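Local coordinates for protein fucose-specific lectin (Aleuria aurantia, PDB 6GKE) that binds L-fucose on glycans, with a preference for alpha-1,6-linked core fucose, through sites set between adjacent blades of a six-bladed beta-propeller, at residues Val66-Ala71 against Gln75-Cys80; Ala37-Gly40 against Pro44-Gly47. The protein carries 1 engineered substitution. One frame throughout, in Å; residues are numbered along the deposited sequence.

Contact 1: Val66-Ala71 against Gln75-Cys80; sequences VTWKSA and QIRVYC. With FUC (alpha-L-fucopyranose), chain B.
V66 and W68 pair with R77 and Q75 as antiparallel hydrogen-bonded pairs on either side of the non-hydrogen-bonded pair T67 with I76, and the strand axes run 165° apart. The carbonyl of Q75 takes two donors from opposite faces of its plane: the backbone N of W68 and, 2.7 Å from Q75 O, the hydroxyl OG1 of T67. On the face that carries V66, W68, Q75 and R77, the Q75 side chain packs over one face of the indole. Q75 CB sits 3.6 Å from the centroid of the W68 six-membered ring, a CH-pi contact with the amide plane only 20° from the ring. The same ring reaches R77, W68 CH2 lying 3.6 Å from R77 CZ over one face of the guanidinium. Bent at chi2 (-82°), Q75 sends its amide two ways. Q75 NE2 donates to S70 OG at 3.0 Å, in the amide plane; S70 OG is also hydrogen-bonded to Q72 and to the carbonyl of G73, at the hairpin end. Q75 OE1 receives R77 NH1 in its carbonyl plane, on a lone pair, and R77 NH2 from above that plane, each at 2.8 Å. R77 NE donates to FUC O4 at 2.9 Å and R77 NH2 to FUC O5 at 2.9 Å, while E89, Q101 and W153 complete the polar grip on this fucose. In this conformer Q75 probably acts as a second-shell residue that helps orient R77: Q75 OE1 and the I76 carbonyl take both NH1 hydrogens and one of NH2, which leaves NE and the other NH2 hydrogen for the sugar.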
ATOM      1  N   VAL A  66     -17.475  17.063   7.028  1.00  5.08           N
ATOM      2  CA  VAL A  66     -17.783  18.372   7.622  1.00  5.24           C
ATOM      3  C   VAL A  66     -18.365  18.166   9.021  1.00  5.13           C
ATOM      4  O   VAL A  66     -18.838  17.080   9.360  1.00  5.33           O
ATOM      5  CB  VAL A  66     -18.762  19.190   6.760  1.00  6.04           C
ATOM      6  CG1 VAL A  66     -18.164  19.540   5.409  1.00  6.70           C
ATOM      7  CG2 VAL A  66     -20.104  18.489   6.589  1.00  6.49           C
ATOM      8  N   THR A  67     -18.365  19.245   9.808  1.00  5.36           N
ATOM      9  CA  THR A  67     -18.896  19.208  11.160  1.00  5.55           C
ATOM     10  C   THR A  67     -19.460  20.576  11.542  1.00  5.76           C
ATOM     11  O   THR A  67     -19.035  21.607  11.032  1.00  6.81           O
ATOM     12  CB  THR A  67     -17.813  18.755  12.149  1.00  5.84           C
ATOM     13  OG1 THR A  67     -18.363  18.540  13.450  1.00  6.06           O
ATOM     14  CG2 THR A  67     -16.680  19.751  12.280  1.00  6.24           C
ATOM     15  N   TRP A  68     -20.413  20.555  12.469  1.00  5.78           N
ATOM     16  CA  TRP A  68     -20.942  21.752  13.112  1.00  5.96           C
ATOM     17  C   TRP A  68     -21.563  21.315  14.441  1.00  6.37           C
ATOM     18  O   TRP A  68     -21.751  20.121  14.675  1.00  7.14           O
ATOM     19  CB  TRP A  68     -21.956  22.495  12.223  1.00  6.18           C
ATOM     20  CG  TRP A  68     -23.232  21.742  11.993  1.00  6.11           C
ATOM     21  CD1 TRP A  68     -24.417  21.894  12.652  1.00  6.60           C
ATOM     22  CD2 TRP A  68     -23.445  20.687  11.037  1.00  6.05           C
ATOM     23  NE1 TRP A  68     -25.346  21.011  12.175  1.00  6.78           N
ATOM     24  CE2 TRP A  68     -24.779  20.255  11.186  1.00  6.50           C
ATOM     25  CE3 TRP A  68     -22.646  20.068  10.067  1.00  6.08           C
ATOM     26  CZ2 TRP A  68     -25.322  19.229  10.419  1.00  6.53           C
ATOM     27  CZ3 TRP A  68     -23.186  19.056   9.301  1.00  6.17           C
ATOM     28  CH2 TRP A  68     -24.506  18.641   9.481  1.00  6.56           C
ATOM     29  N   LYS A  69     -21.872  22.288  15.298  1.00  6.87           N
ATOM     30  CA  LYS A  69     -22.515  21.999  16.563  0.50  7.61           C
ATOM     31  C   LYS A  69     -24.013  22.295  16.439  1.00  7.75           C
ATOM     32  O   LYS A  69     -24.415  23.282  15.857  1.00  9.58           O
ATOM     33  CB  LYS A  69     -21.861  22.804  17.688  0.50  8.37           C
ATOM     34  CG  LYS A  69     -22.365  22.461  19.081  0.50  8.79           C
ATOM     35  CD  LYS A  69     -21.463  22.962  20.191  0.50  9.57           C
ATOM     36  CE  LYS A  69     -21.061  24.414  20.037  0.50 10.24           C
ATOM     37  NZ  LYS A  69     -20.341  24.919  21.232  0.50 10.13           N
ATOM     38  N   SER A  70     -24.830  21.391  16.979  1.00  8.65           N
ATOM     39  CA  SER A  70     -26.277  21.513  16.930  1.00  8.82           C
ATOM     40  C   SER A  70     -26.849  21.313  18.327  1.00  8.76           C
ATOM     41  O   SER A  70     -26.141  20.953  19.262  1.00  8.93           O
ATOM     42  CB  SER A  70     -26.862  20.488  16.005  1.00 10.44           C
ATOM     43  OG  SER A  70     -26.863  19.209  16.622  1.00 12.48           O
ATOM     44  N   ALA A  71     -28.161  21.488  18.438  1.00  9.39           N
ATOM     45  CA  ALA A  71     -28.817  21.300  19.707  1.00 10.10           C
ATOM     46  C   ALA A  71     -28.698  19.843  20.188  1.00 10.07           C
ATOM     47  O   ALA A  71     -28.798  19.600  21.392  1.00 11.34           O
ATOM     48  CB  ALA A  71     -30.256  21.753  19.618  1.00 11.36           C
ATOM     49  N   GLN A  75     -22.436  17.411  15.223  1.00  5.84           N
ATOM     50  CA  GLN A  75     -22.856  16.771  13.987  0.50  5.66           C
ATOM     51  C   GLN A  75     -21.629  16.559  13.097  1.00  5.26           C
ATOM     52  O   GLN A  75     -20.819  17.463  12.918  1.00  5.77           O
ATOM     53  CB  GLN A  75     -23.899  17.619  13.257  0.50  5.86           C
ATOM     54  CG  GLN A  75     -25.167  17.864  14.061  0.50  6.33           C
ATOM     55  CD  GLN A  75     -26.150  16.721  14.003  0.50  6.59           C
ATOM     56  OE1 GLN A  75     -26.110  15.873  13.113  0.50  7.25           O
ATOM     57  NE2 GLN A  75     -27.059  16.701  14.967  0.50  6.67           N
ATOM     58  N   ILE A  76     -21.511  15.348  12.543  1.00  4.92           N
ATOM     59  CA  ILE A  76     -20.477  15.045  11.567  1.00  4.78           C
ATOM     60  C   ILE A  76     -21.158  14.400  10.365  1.00  4.59           C
ATOM     61  O   ILE A  76     -22.096  13.614  10.521  1.00  4.86           O
ATOM     62  CB  ILE A  76     -19.361  14.137  12.125  1.00  5.04           C
ATOM     63  CG1 ILE A  76     -18.781  14.706  13.421  1.00  5.39           C
ATOM     64  CG2 ILE A  76     -18.285  13.906  11.074  1.00  5.07           C
ATOM     65  CD1 ILE A  76     -17.939  13.730  14.209  1.00  5.72           C
ATOM     66  N   ARG A  77     -20.677  14.737   9.171  1.00  4.53           N
ATOM     67  CA  ARG A  77     -21.087  14.051   7.954  1.00  4.61           C
ATOM     68  C   ARG A  77     -19.824  13.614   7.218  1.00  4.51           C
ATOM     69  O   ARG A  77     -18.918  14.429   7.016  1.00  5.07           O
ATOM     70  CB  ARG A  77     -21.934  14.954   7.053  1.00  4.86           C
ATOM     71  CG  ARG A  77     -23.164  15.545   7.724  1.00  5.03           C
ATOM     72  CD  ARG A  77     -24.200  14.495   8.095  1.00  5.22           C
ATOM     73  NE  ARG A  77     -25.405  15.072   8.683  1.00  5.68           N
ATOM     74  CZ  ARG A  77     -25.601  15.299   9.984  1.00  5.72           C
ATOM     75  NH1 ARG A  77     -24.669  15.004  10.875  1.00  5.84           N
ATOM     76  NH2 ARG A  77     -26.739  15.836  10.393  1.00  6.71           N
ATOM     77  N   VAL A  78     -19.780  12.328   6.849  1.00  4.51           N
ATOM     78  CA  VAL A  78     -18.677  11.757   6.103  1.00  4.49           C
ATOM     79  C   VAL A  78     -19.229  11.263   4.767  1.00  4.58           C
ATOM     80  O   VAL A  78     -20.139  10.444   4.743  1.00  5.34           O
ATOM     81  CB  VAL A  78     -17.978  10.619   6.868  1.00  5.03           C
ATOM     82  CG1 VAL A  78     -16.842  10.029   6.046  1.00  5.68           C
ATOM     83  CG2 VAL A  78     -17.464  11.090   8.218  1.00  5.46           C
ATOM     84  N   TYR A  79     -18.664  11.787   3.675  1.00  4.48           N
ATOM     85  CA  TYR A  79     -19.074  11.463   2.308  1.00  4.49           C
ATOM     86  C   TYR A  79     -18.101  10.451   1.715  1.00  4.30           C
ATOM     87  O   TYR A  79     -16.896  10.510   1.954  1.00  4.72           O
ATOM     88  CB  TYR A  79     -19.170  12.741   1.465  1.00  4.75           C
ATOM     89  CG  TYR A  79     -20.200  13.658   2.063  1.00  4.74           C
ATOM     90  CD1 TYR A  79     -21.544  13.361   1.925  1.00  4.79           C
ATOM     91  CD2 TYR A  79     -19.852  14.717   2.887  1.00  4.90           C
ATOM     92  CE1 TYR A  79     -22.522  14.100   2.565  1.00  4.88           C
ATOM     93  CE2 TYR A  79     -20.817  15.471   3.536  1.00  4.93           C
ATOM     94  CZ  TYR A  79     -22.155  15.150   3.389  1.00  4.90           C
ATOM     95  OH  TYR A  79     -23.098  15.857   4.081  1.00  5.32           O
ATOM     96  N   CYS A  80     -18.666   9.531   0.931  1.00  4.32           N
ATOM     97  CA  CYS A  80     -17.921   8.446   0.331  1.00  4.60           C
ATOM     98  C   CYS A  80     -18.732   7.919  -0.852  1.00  4.69           C
ATOM     99  O   CYS A  80     -19.754   8.498  -1.209  1.00  4.89           O
ATOM    100  CB  CYS A  80     -17.642   7.362   1.365  1.00  5.12           C
ATOM    101  SG  CYS A  80     -19.146   6.564   1.986  1.00  6.56           S
TER
HETATM  102  C1  FUC B   2     -29.354  14.474   8.110  1.00  8.32           C
HETATM  103  C2  FUC B   2     -28.875  13.653   6.918  1.00  7.36           C
HETATM  104  C3  FUC B   2     -28.911  14.490   5.646  1.00  6.62           C
HETATM  105  C4  FUC B   2     -28.097  15.763   5.866  1.00  6.32           C
HETATM  106  C5  FUC B   2     -28.693  16.529   7.040  1.00  6.80           C
HETATM  107  C6  FUC B   2     -27.971  17.830   7.343  1.00  7.09           C
HETATM  108  O2  FUC B   2     -29.703  12.496   6.765  1.00  8.65           O
HETATM  109  O3  FUC B   2     -28.451  13.715   4.533  1.00  6.57           O
HETATM  110  O4  FUC B   2     -26.729  15.476   6.187  1.00  6.36           O
HETATM  111  O5  FUC B   2     -28.634  15.703   8.217  1.00  7.10           O

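Contact 2: Ala37-Gly40 against Pro44-Gly47; sequences AQRG and PWTG
A37 lies opposite G47 in an antiparallel non-hydrogen-bonded pair, its CB 4.0 Å from CE3 of the W45 indole and its CA close to the T46 carbonyl. G47 adopts a positive phi, a conformation that favours glycine. Q38 follows as the hydrogen-bonded partner of T46: Q38 N donates to T46 O at 2.9 Å, and T46 N returns a nearly straight bond of 2.8 Å to Q38 O. Their side chains, crossing at about a right angle on the same face, add a third link, since T46 OG1 donates in the carbonyl plane to a lone pair of Q38 OE1 at 2.8 Å. The T46 chi1 of 59° puts that hydroxyl between its backbone N and carbonyl carbon, facing the amide, whose NE2 binds E36, a fucose-binding residue. These strands form the outer hairpin of the first propeller blade, 46-56 being one of its two edge strands. The R39 side chain runs extended across the W45 ring: R39 CB stands 3.6 Å from the centroid of the W45 six-membered ring, a CH-pi contact 9° off the normal, and R39 CD reaches W45 NE1 at 3.6 Å. The guanidinium stays beside the pyrrole end of the indole, with W45 CD1 over one face and the planes 37° apart, while R39 NE donates to the carbonyl of N43. V304 and P305 also pack on the W45 side chain. Where the strands part, a water bridges them, accepting from G40 N at 2.9 Å and donating to P44 O at 2.8 Å.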
ATOM      1  N   ALA A  37     -10.132   8.300  13.926  1.00  5.77           N
ATOM      2  CA  ALA A  37      -9.212   8.583  15.037  1.00  5.95           C
ATOM      3  C   ALA A  37      -9.576   9.959  15.600  1.00  5.89           C
ATOM      4  O   ALA A  37     -10.112  10.814  14.876  1.00  6.15           O
ATOM      5  CB  ALA A  37      -7.770   8.517  14.594  1.00  6.37           C
ATOM      6  N   GLN A  38      -9.291  10.157  16.890  1.00  6.28           N
ATOM      7  CA  GLN A  38      -9.716  11.356  17.615  1.00  6.43           C
ATOM      8  C   GLN A  38      -8.529  11.969  18.358  1.00  6.68           C
ATOM      9  O   GLN A  38      -7.665  11.255  18.859  1.00  7.19           O
ATOM     10  CB  GLN A  38     -10.791  11.031  18.655  1.00  6.85           C
ATOM     11  CG  GLN A  38     -11.914  10.137  18.147  1.00  7.14           C
ATOM     12  CD  GLN A  38     -11.631   8.654  18.197  1.00  7.13           C
ATOM     13  OE1 GLN A  38     -10.764   8.169  18.929  1.00  8.02           O
ATOM     14  NE2 GLN A  38     -12.386   7.904  17.412  1.00  7.82           N
ATOM     15  N   ARG A  39      -8.539  13.299  18.477  1.00  6.79           N
ATOM     16  CA  ARG A  39      -7.588  13.985  19.333  1.00  7.18           C
ATOM     17  C   ARG A  39      -8.299  15.106  20.085  1.00  7.57           C
ATOM     18  O   ARG A  39      -9.089  15.851  19.512  1.00  8.57           O
ATOM     19  CB  ARG A  39      -6.406  14.562  18.550  1.00  7.33           C
ATOM     20  CG  ARG A  39      -5.204  14.836  19.437  1.00  8.12           C
ATOM     21  CD  ARG A  39      -4.005  15.394  18.706  1.00  8.18           C
ATOM     22  NE  ARG A  39      -2.856  15.391  19.599  1.00  8.95           N
ATOM     23  CZ  ARG A  39      -1.602  15.636  19.235  1.00  9.54           C
ATOM     24  NH1 ARG A  39      -1.329  16.051  18.010  1.00 10.32           N
ATOM     25  NH2 ARG A  39      -0.619  15.464  20.105  1.00 11.01           N
ATOM     26  N   GLY A  40      -7.977  15.219  21.374  1.00  8.32           N
ATOM     27  CA  GLY A  40      -8.382  16.344  22.188  1.00  8.88           C
ATOM     28  C   GLY A  40      -7.158  17.117  22.641  1.00  9.75           C
ATOM     29  O   GLY A  40      -6.260  16.555  23.268  1.00 11.48           O
ATOM     30  N   PRO A  44      -2.419  12.471  23.382  1.00 13.61           N
ATOM     31  CA  PRO A  44      -2.208  11.493  22.318  1.00 13.56           C
ATOM     32  C   PRO A  44      -3.491  11.190  21.532  1.00 11.79           C
ATOM     33  O   PRO A  44      -4.586  11.165  22.095  1.00 11.57           O
ATOM     34  CB  PRO A  44      -1.720  10.246  23.066  1.00 15.17           C
ATOM     35  CG  PRO A  44      -1.097  10.801  24.328  1.00 16.47           C
ATOM     36  CD  PRO A  44      -1.969  11.982  24.696  1.00 15.43           C
ATOM     37  N   TRP A  45      -3.326  10.971  20.227  1.00 11.24           N
ATOM     38  CA  TRP A  45      -4.404  10.479  19.385  1.00  9.88           C
ATOM     39  C   TRP A  45      -4.967   9.175  19.966  1.00  9.66           C
ATOM     40  O   TRP A  45      -4.218   8.333  20.469  1.00 11.84           O
ATOM     41  CB  TRP A  45      -3.911  10.245  17.953  1.00 10.26           C
ATOM     42  CG  TRP A  45      -3.725  11.478  17.128  1.00  9.62           C
ATOM     43  CD1 TRP A  45      -2.573  12.186  16.938  1.00 10.14           C
ATOM     44  CD2 TRP A  45      -4.729  12.126  16.333  1.00  9.06           C
ATOM     45  NE1 TRP A  45      -2.798  13.238  16.094  1.00 10.39           N
ATOM     46  CE2 TRP A  45      -4.112  13.231  15.710  1.00  9.17           C
ATOM     47  CE3 TRP A  45      -6.082  11.876  16.083  1.00  8.46           C
ATOM     48  CZ2 TRP A  45      -4.813  14.095  14.870  1.00  9.48           C
ATOM     49  CZ3 TRP A  45      -6.771  12.724  15.245  1.00  8.70           C
ATOM     50  CH2 TRP A  45      -6.143  13.819  14.649  1.00  8.79           C
ATOM     51  N   THR A  46      -6.286   9.010  19.846  1.00  8.96           N
ATOM     52  CA  THR A  46      -6.978   7.776  20.156  1.00  8.70           C
ATOM     53  C   THR A  46      -7.647   7.229  18.890  1.00  7.78           C
ATOM     54  O   THR A  46      -7.706   7.894  17.851  1.00  7.69           O
ATOM     55  CB  THR A  46      -8.011   7.995  21.270  1.00  9.33           C
ATOM     56  OG1 THR A  46      -8.957   8.983  20.857  1.00  9.36           O
ATOM     57  CG2 THR A  46      -7.375   8.436  22.569  1.00 10.40           C
ATOM     58  N   GLY A  47      -8.159   6.003  18.991  1.00  7.75           N
ATOM     59  CA  GLY A  47      -8.981   5.416  17.954  1.00  7.35           C
ATOM     60  C   GLY A  47      -8.160   4.774  16.848  1.00  6.90           C
ATOM     61  O   GLY A  47      -7.065   4.251  17.071  1.00  7.81           O
TER
HETATM   62  O   HOH W   1      -6.781  12.858  22.558  1.00 10.85           O

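Both contacts lie in beta hairpins of neighbouring propeller blades, and they follow one another along the chain: 37-40 with 44-47 closes before 66-71 with 75-80 opens. Contact 2 joins the last two strands of the first blade, 33-40 and 46-56, whereas contact 1 joins the first two of the second, 64-70 and 73-81; strand 64-70 is the next strand after 46-56. The centres of the two contacts lie about 18 Å apart and their nearest atoms about 8 Å, without touching. Both border the fucose site between these blades: its pocket includes I76 of contact 1 together with R24 and E36, which lie close to Q38 of contact 2. R77 of contact 1 serves the next site.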